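Local coordinates for protein ATP-dependent RNA helicase HrpB (Escherichia coli, PDB 6EUD) that hydrolyses ATP to ADP and phosphate as a bacterial DExH-box NTPase of the RNA helicase superfamily and binds single-stranded RNA, at residues 37-40 with 41-45; 142-145 with 146-149; 324-327 with 328-331. All coordinates share one frame; numbering follows the deposited sequence.

The three contacts are short turns of chain at the ends of helices in the two helicase domains. Contact 1 begins at Ser37, the last residue of the predicted ATP-binding loop. Contact 2 belongs to the same domain, at the far end of helix 133-145, and lies away from that site; its centre is about 24 Å from that of contact 1. Contact 3 belongs to the second domain, yet the side chain of Arg329 comes within about 4 Å of that of Pro31 in the predicted ATP site. Contacts 1 and 3 have nearest atoms about 11 Å apart, whereas the nearest atoms of contacts 2 and 3 are about 24 Å apart.

Contact 1 of 3, residues 37-40 with 41-45; sequences STWL and PLQLL
Trp39 O and Leu40 O turn toward the N-H groups of the first turn of helix 40-45: Leu42 N reaches Trp39 O at 3.2 Å, while Gln43 N and Leu44 N share Leu40 O, and all three bonds are weak. Pro41 has no N-H to give, so it suits this first turn; its ring CD passes 3.4 Å from Ser37 O. The indole of Trp39, with CG anti to the backbone N (chi1 -167°), swings round to lie across the Gln43 side chain. Gln43 CG, anti to its own carbonyl carbon (chi1 -66°), rests over the face of the six-membered ring, 3.8 Å from its centroid in a CH-pi contact, and the bend at chi2 (55°) turns CD back over the indole. Leu40 CD1 meets Leu44 CD2 at 4.2 Å, one turn along the helix, and both leucines pack against helix 13-20 and strand 154-159. Pro41 and Leu42 also touch Leu71 of helix 61-74. Ser37 closes the P-loop, the predicted ATP-binding segment, and its OG is hydrogen-bonded to Asp126 of the DEFH box. The chemistry is thus divided: weak backbone bonds start the helix, a polar side chain lays its methylene on the indole face, and the leucines turn to the sheet and helix 13-20.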
loop_
_atom_site.group_PDB
_atom_site.type_symbol
_atom_site.label_atom_id
_atom_site.label_comp_id
_atom_site.label_asym_id
_atom_site.label_seq_id
_atom_site.Cartn_x
_atom_site.Cartn_y
_atom_site.Cartn_z
ATOM N N SER A 37 -0.752 24.718 20.887
ATOM C CA SER A 37 0.234 25.052 19.864
ATOM C C SER A 37 0.749 26.489 20.010
ATOM O O SER A 37 1.947 26.761 19.860
ATOM C CB SER A 37 -0.376 24.864 18.471
ATOM O OG SER A 37 -1.126 23.664 18.398
ATOM N N THR A 38 -0.173 27.402 20.305
ATOM C CA THR A 38 0.111 28.831 20.301
ATOM C C THR A 38 0.469 29.370 21.682
ATOM O O THR A 38 0.510 30.584 21.902
ATOM C CB THR A 38 -1.093 29.618 19.755
ATOM O OG1 THR A 38 -2.285 29.209 20.439
ATOM C CG2 THR A 38 -1.256 29.364 18.264
ATOM N N TRP A 39 0.731 28.470 22.618
ATOM C CA TRP A 39 1.112 28.901 23.947
ATOM C C TRP A 39 2.108 27.943 24.547
ATOM O O TRP A 39 3.255 28.310 24.776
ATOM C CB TRP A 39 -0.114 29.020 24.855
ATOM C CG TRP A 39 0.163 29.739 26.134
ATOM C CD1 TRP A 39 0.318 31.081 26.290
ATOM C CD2 TRP A 39 0.301 29.162 27.439
ATOM N NE1 TRP A 39 0.552 31.380 27.608
ATOM C CE2 TRP A 39 0.541 30.221 28.338
ATOM C CE3 TRP A 39 0.244 27.855 27.939
ATOM C CZ2 TRP A 39 0.729 30.014 29.710
ATOM C CZ3 TRP A 39 0.429 27.653 29.311
ATOM C CH2 TRP A 39 0.669 28.727 30.174
ATOM N N LEU A 40 1.670 26.706 24.765
ATOM C CA LEU A 40 2.432 25.711 25.529
ATOM C C LEU A 40 3.947 25.585 25.224
ATOM O O LEU A 40 4.734 25.365 26.150
ATOM C CB LEU A 40 1.769 24.339 25.368
ATOM C CG LEU A 40 2.285 23.229 26.286
ATOM C CD1 LEU A 40 2.431 23.703 27.732
ATOM C CD2 LEU A 40 1.367 22.032 26.217
ATOM N N PRO A 41 4.369 25.714 23.947
ATOM C CA PRO A 41 5.814 25.630 23.680
ATOM C C PRO A 41 6.723 26.559 24.503
ATOM O O PRO A 41 7.715 26.079 25.048
ATOM C CB PRO A 41 5.898 25.992 22.197
ATOM C CG PRO A 41 4.640 25.469 21.640
ATOM C CD PRO A 41 3.595 25.697 22.691
ATOM N N LEU A 42 6.397 27.845 24.584
ATOM C CA LEU A 42 7.210 28.813 25.315
ATOM C C LEU A 42 7.444 28.418 26.771
ATOM O O LEU A 42 8.509 28.685 27.332
ATOM C CB LEU A 42 6.544 30.186 25.275
ATOM C CG LEU A 42 6.380 30.854 23.916
ATOM C CD1 LEU A 42 5.561 32.133 24.073
ATOM C CD2 LEU A 42 7.737 31.135 23.288
ATOM N N GLN A 43 6.444 27.792 27.389
ATOM C CA GLN A 43 6.514 27.479 28.819
ATOM C C GLN A 43 7.343 26.224 29.094
ATOM O O GLN A 43 7.857 26.038 30.196
ATOM C CB GLN A 43 5.103 27.345 29.433
ATOM C CG GLN A 43 4.247 28.646 29.463
ATOM C CD GLN A 43 4.065 29.345 28.110
ATOM O OE1 GLN A 43 4.424 28.812 27.067
ATOM N NE2 GLN A 43 3.547 30.566 28.141
ATOM N N LEU A 44 7.497 25.383 28.079
ATOM C CA LEU A 44 8.423 24.259 28.151
ATOM C C LEU A 44 9.843 24.750 27.828
ATOM O O LEU A 44 10.839 24.131 28.208
ATOM C CB LEU A 44 7.991 23.146 27.188
ATOM C CG LEU A 44 6.557 22.634 27.352
ATOM C CD1 LEU A 44 6.291 21.428 26.479
ATOM C CD2 LEU A 44 6.253 22.294 28.794
ATOM N N LEU A 45 9.918 25.878 27.129
ATOM C CA LEU A 45 11.190 26.504 26.796
ATOM C C LEU A 45 11.776 27.196 28.022
ATOM O O LEU A 45 12.973 27.101 28.289
ATOM C CB LEU A 45 10.997 27.504 25.657
ATOM C CG LEU A 45 12.274 28.016 25.009
ATOM C CD1 LEU A 45 13.058 26.829 24.483
ATOM C CD2 LEU A 45 11.955 29.006 23.898
#

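Contact 2 of 3, residues 142-145 with 146-149; sequences LLDV and QQGL
Gln147 folds back on Leu143: its CG sits anti to the carbonyl carbon (chi1 -68°) and the chain beyond runs extended, which carries NE2 to Leu143 O at 3.0 Å. The bond is fairly straight, 158° at the hydrogen, and Leu143 O lies close to the plane of the amide, though the nitrogen stands well above the plane of the backbone carbonyl. Gln146 starts from a similar first torsion but runs along a different side of the helix, bringing OE1 to within 3.3 Å of Leu143 CD2. Its amide is gripped elsewhere: NE2 gives hydrogen bonds to the carbonyls of Leu153 and Pro24, and OE1 receives one from Gln25. Residues 142-145 are the last turn of helix 133-145, which links the parallel strands 120-125 and 154-159 in a beta-alpha-beta crossover of the first RecA-like domain, and 146-149 lead out of it. Gln146 N still makes a helical bond to Leu142 O at 3.1 Å, but next Gln147 N turns to Asp144 O at 3.1 Å. Overlapping it, a type I beta turn runs from Val145 to Gly148, with a weak bond from Gly148 N to Val145 O. Leu142 and Val145 pack on Ile111 of helix 106-113, and Asp144 and Val145 touch Trp370 of helix 361-370.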
loop_
_atom_site.group_PDB
_atom_site.type_symbol
_atom_site.label_atom_id
_atom_site.label_comp_id
_atom_site.label_asym_id
_atom_site.label_seq_id
_atom_site.Cartn_x
_atom_site.Cartn_y
_atom_site.Cartn_z
ATOM N N LEU A 142 12.677 9.197 16.054
ATOM C CA LEU A 142 12.910 9.754 17.383
ATOM C C LEU A 142 12.936 8.698 18.500
ATOM O O LEU A 142 13.651 8.850 19.487
ATOM C CB LEU A 142 11.854 10.810 17.679
ATOM C CG LEU A 142 12.019 12.068 16.835
ATOM C CD1 LEU A 142 10.792 12.960 16.926
ATOM C CD2 LEU A 142 13.285 12.804 17.263
ATOM N N LEU A 143 12.157 7.634 18.351
ATOM C CA LEU A 143 12.203 6.539 19.310
ATOM C C LEU A 143 13.518 5.748 19.164
ATOM O O LEU A 143 13.972 5.100 20.112
ATOM C CB LEU A 143 10.995 5.624 19.123
ATOM C CG LEU A 143 9.645 6.190 19.589
ATOM C CD1 LEU A 143 8.489 5.216 19.325
ATOM C CD2 LEU A 143 9.718 6.567 21.057
ATOM N N ASP A 144 14.133 5.805 17.984
ATOM C CA ASP A 144 15.409 5.137 17.802
ATOM C C ASP A 144 16.555 6.001 18.312
ATOM O O ASP A 144 17.505 5.480 18.900
ATOM C CB ASP A 144 15.641 4.761 16.346
ATOM C CG ASP A 144 15.272 3.325 16.066
ATOM O OD1 ASP A 144 14.570 2.714 16.903
ATOM O OD2 ASP A 144 15.701 2.798 15.028
ATOM N N VAL A 145 16.461 7.312 18.095
ATOM C CA VAL A 145 17.416 8.249 18.670
ATOM C C VAL A 145 17.439 8.119 20.196
ATOM O O VAL A 145 18.492 8.232 20.823
ATOM C CB VAL A 145 17.084 9.700 18.304
ATOM C CG1 VAL A 145 18.082 10.643 18.963
ATOM C CG2 VAL A 145 17.054 9.885 16.782
ATOM N N GLN A 146 16.270 7.863 20.783
ATOM C CA GLN A 146 16.134 7.739 22.236
ATOM C C GLN A 146 16.650 6.420 22.820
ATOM O O GLN A 146 16.843 6.311 24.030
ATOM C CB GLN A 146 14.673 7.907 22.639
ATOM C CG GLN A 146 14.179 9.330 22.663
ATOM C CD GLN A 146 12.700 9.382 22.948
ATOM O OE1 GLN A 146 11.920 8.647 22.340
ATOM N NE2 GLN A 146 12.301 10.232 23.888
ATOM N N GLN A 147 16.850 5.422 21.963
ATOM C CA GLN A 147 17.381 4.140 22.399
ATOM C C GLN A 147 18.899 4.076 22.185
ATOM O O GLN A 147 19.529 3.094 22.570
ATOM C CB GLN A 147 16.673 2.987 21.666
ATOM C CG GLN A 147 15.194 2.810 22.043
ATOM C CD GLN A 147 14.496 1.705 21.254
ATOM O OE1 GLN A 147 14.553 0.530 21.619
ATOM N NE2 GLN A 147 13.839 2.084 20.163
ATOM N N GLY A 148 19.477 5.122 21.587
ATOM C CA GLY A 148 20.921 5.251 21.421
ATOM C C GLY A 148 21.569 5.913 22.627
ATOM O O GLY A 148 21.318 5.514 23.768
ATOM N N LEU A 149 22.403 6.923 22.399
ATOM C CA LEU A 149 22.920 7.701 23.523
ATOM C C LEU A 149 21.861 8.612 24.119
ATOM O O LEU A 149 21.801 8.811 25.333
ATOM C CB LEU A 149 24.119 8.557 23.121
ATOM C CG LEU A 149 25.495 7.913 23.213
ATOM C CD1 LEU A 149 25.697 7.284 24.608
ATOM C CD2 LEU A 149 25.598 6.879 22.136
#

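Contact 3 of 3, residues 324-327 with 328-331; sequences AGRA and GRLE
Gly325 and Gly328 close a type I beta turn at the end of helix 317-325, where the chain swings out of the helix and heads for strand 333-337 in the second helicase domain. The bond that defines it runs from Gly328 N to Gly325 O, 3.1 Å long and 147° at the hydrogen. The sequence AGRAGR that spans it matches the end of helicase motif VI, whose arginines in related superfamily 2 enzymes reach the nucleotide phosphates. Here Arg326 and Arg329 extend together from the turn with their ends in the same direction. Their guanidinium planes are only 18° apart, with Arg326 NH1 3.3 Å from Arg329 NH2; two such donors placed together are consistent with a site prepared for an anion. Both chains bend at chi2 and chi3, and in Arg329 chi2 of -69° helps to bring CD to 3.6 Å from Arg326 NH1 and 3.8 Å from Gly325 O. Two waters bridge the backbone beyond the turn. Water 1 accepts a bond from Arg329 N at 2.9 Å and stands next to Arg326 O, while water 2 accepts one from Leu330 N at 2.8 Å and lies between the carbonyls of Ala327 and Glu331. Across the cleft, Arg326 touches Thr32 and Arg329 touches Pro31, both in the predicted ATP site of the first domain. Within their own domain the helix end and turn lie against three strands: Ala324, in the last helical turn, touches Ser335 and His337 of strand 333-337, Ala327 meets Val186 of strand 186-190 beside a backbone bond between Gly328 and Phe184, and Arg326 touches Leu219 and Phe221 of strand 217-221.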
loop_
_atom_site.group_PDB
_atom_site.type_symbol
_atom_site.label_atom_id
_atom_site.label_comp_id
_atom_site.label_asym_id
_atom_site.label_seq_id
_atom_site.Cartn_x
_atom_site.Cartn_y
_atom_site.Cartn_z
ATOM N N ALA A 324 -19.530 14.993 15.030
ATOM C CA ALA A 324 -20.718 15.258 15.826
ATOM C C ALA A 324 -20.389 16.180 17.010
ATOM O O ALA A 324 -21.158 17.078 17.342
ATOM C CB ALA A 324 -21.320 13.952 16.317
ATOM N N GLY A 325 -19.227 15.974 17.623
ATOM C CA GLY A 325 -18.833 16.747 18.790
ATOM C C GLY A 325 -18.561 18.199 18.471
ATOM O O GLY A 325 -18.479 19.029 19.378
ATOM N N ARG A 326 -18.409 18.514 17.187
ATOM C CA ARG A 326 -18.285 19.907 16.761
ATOM C C ARG A 326 -19.621 20.669 16.922
ATOM O O ARG A 326 -19.651 21.905 16.865
ATOM C CB ARG A 326 -17.763 19.997 15.310
ATOM C CG ARG A 326 -16.278 19.624 15.168
ATOM C CD ARG A 326 -15.580 19.787 16.493
ATOM N NE ARG A 326 -14.189 20.201 16.403
ATOM C CZ ARG A 326 -13.405 20.304 17.470
ATOM N NH1 ARG A 326 -13.901 20.011 18.666
ATOM N NH2 ARG A 326 -12.138 20.692 17.348
ATOM N N ALA A 327 -20.712 19.934 17.159
ATOM C CA ALA A 327 -21.997 20.562 17.462
ATOM C C ALA A 327 -22.194 20.763 18.971
ATOM O O ALA A 327 -23.253 21.201 19.400
ATOM C CB ALA A 327 -23.171 19.724 16.872
ATOM N N GLY A 328 -21.170 20.466 19.769
ATOM C CA GLY A 328 -21.331 20.397 21.211
ATOM C C GLY A 328 -20.320 21.206 21.991
ATOM O O GLY A 328 -20.075 20.920 23.152
ATOM N N ARG A 329 -19.737 22.228 21.366
ATOM C CA ARG A 329 -18.746 23.067 22.041
ATOM C C ARG A 329 -19.418 24.249 22.734
ATOM O O ARG A 329 -18.885 24.806 23.706
ATOM C CB ARG A 329 -17.704 23.590 21.044
ATOM C CG ARG A 329 -17.069 22.560 20.151
ATOM C CD ARG A 329 -16.165 21.611 20.904
ATOM N NE ARG A 329 -15.222 22.276 21.817
ATOM C CZ ARG A 329 -14.096 22.887 21.435
ATOM N NH1 ARG A 329 -13.300 23.457 22.337
ATOM N NH2 ARG A 329 -13.768 22.945 20.149
ATOM N N LEU A 330 -20.585 24.641 22.223
ATOM C CA LEU A 330 -21.283 25.827 22.721
ATOM C C LEU A 330 -22.399 25.528 23.735
ATOM O O LEU A 330 -22.506 26.164 24.797
ATOM C CB LEU A 330 -21.864 26.597 21.536
ATOM C CG LEU A 330 -22.587 27.871 21.944
ATOM C CD1 LEU A 330 -21.576 28.852 22.556
ATOM C CD2 LEU A 330 -23.270 28.467 20.727
ATOM N N GLU A 331 -23.210 24.537 23.390
ATOM C CA GLU A 331 -24.437 24.205 24.092
ATOM C C GLU A 331 -24.810 22.815 23.585
ATOM O O GLU A 331 -24.167 22.327 22.652
ATOM C CB GLU A 331 -25.533 25.232 23.793
ATOM C CG GLU A 331 -25.860 25.403 22.303
ATOM C CD GLU A 331 -26.909 26.486 22.023
ATOM O OE1 GLU A 331 -27.904 26.581 22.769
ATOM O OE2 GLU A 331 -26.736 27.253 21.050
HETATM O O HOH W 1 -19.982 23.767 18.921
HETATM O O HOH W 2 -22.660 23.606 20.611
#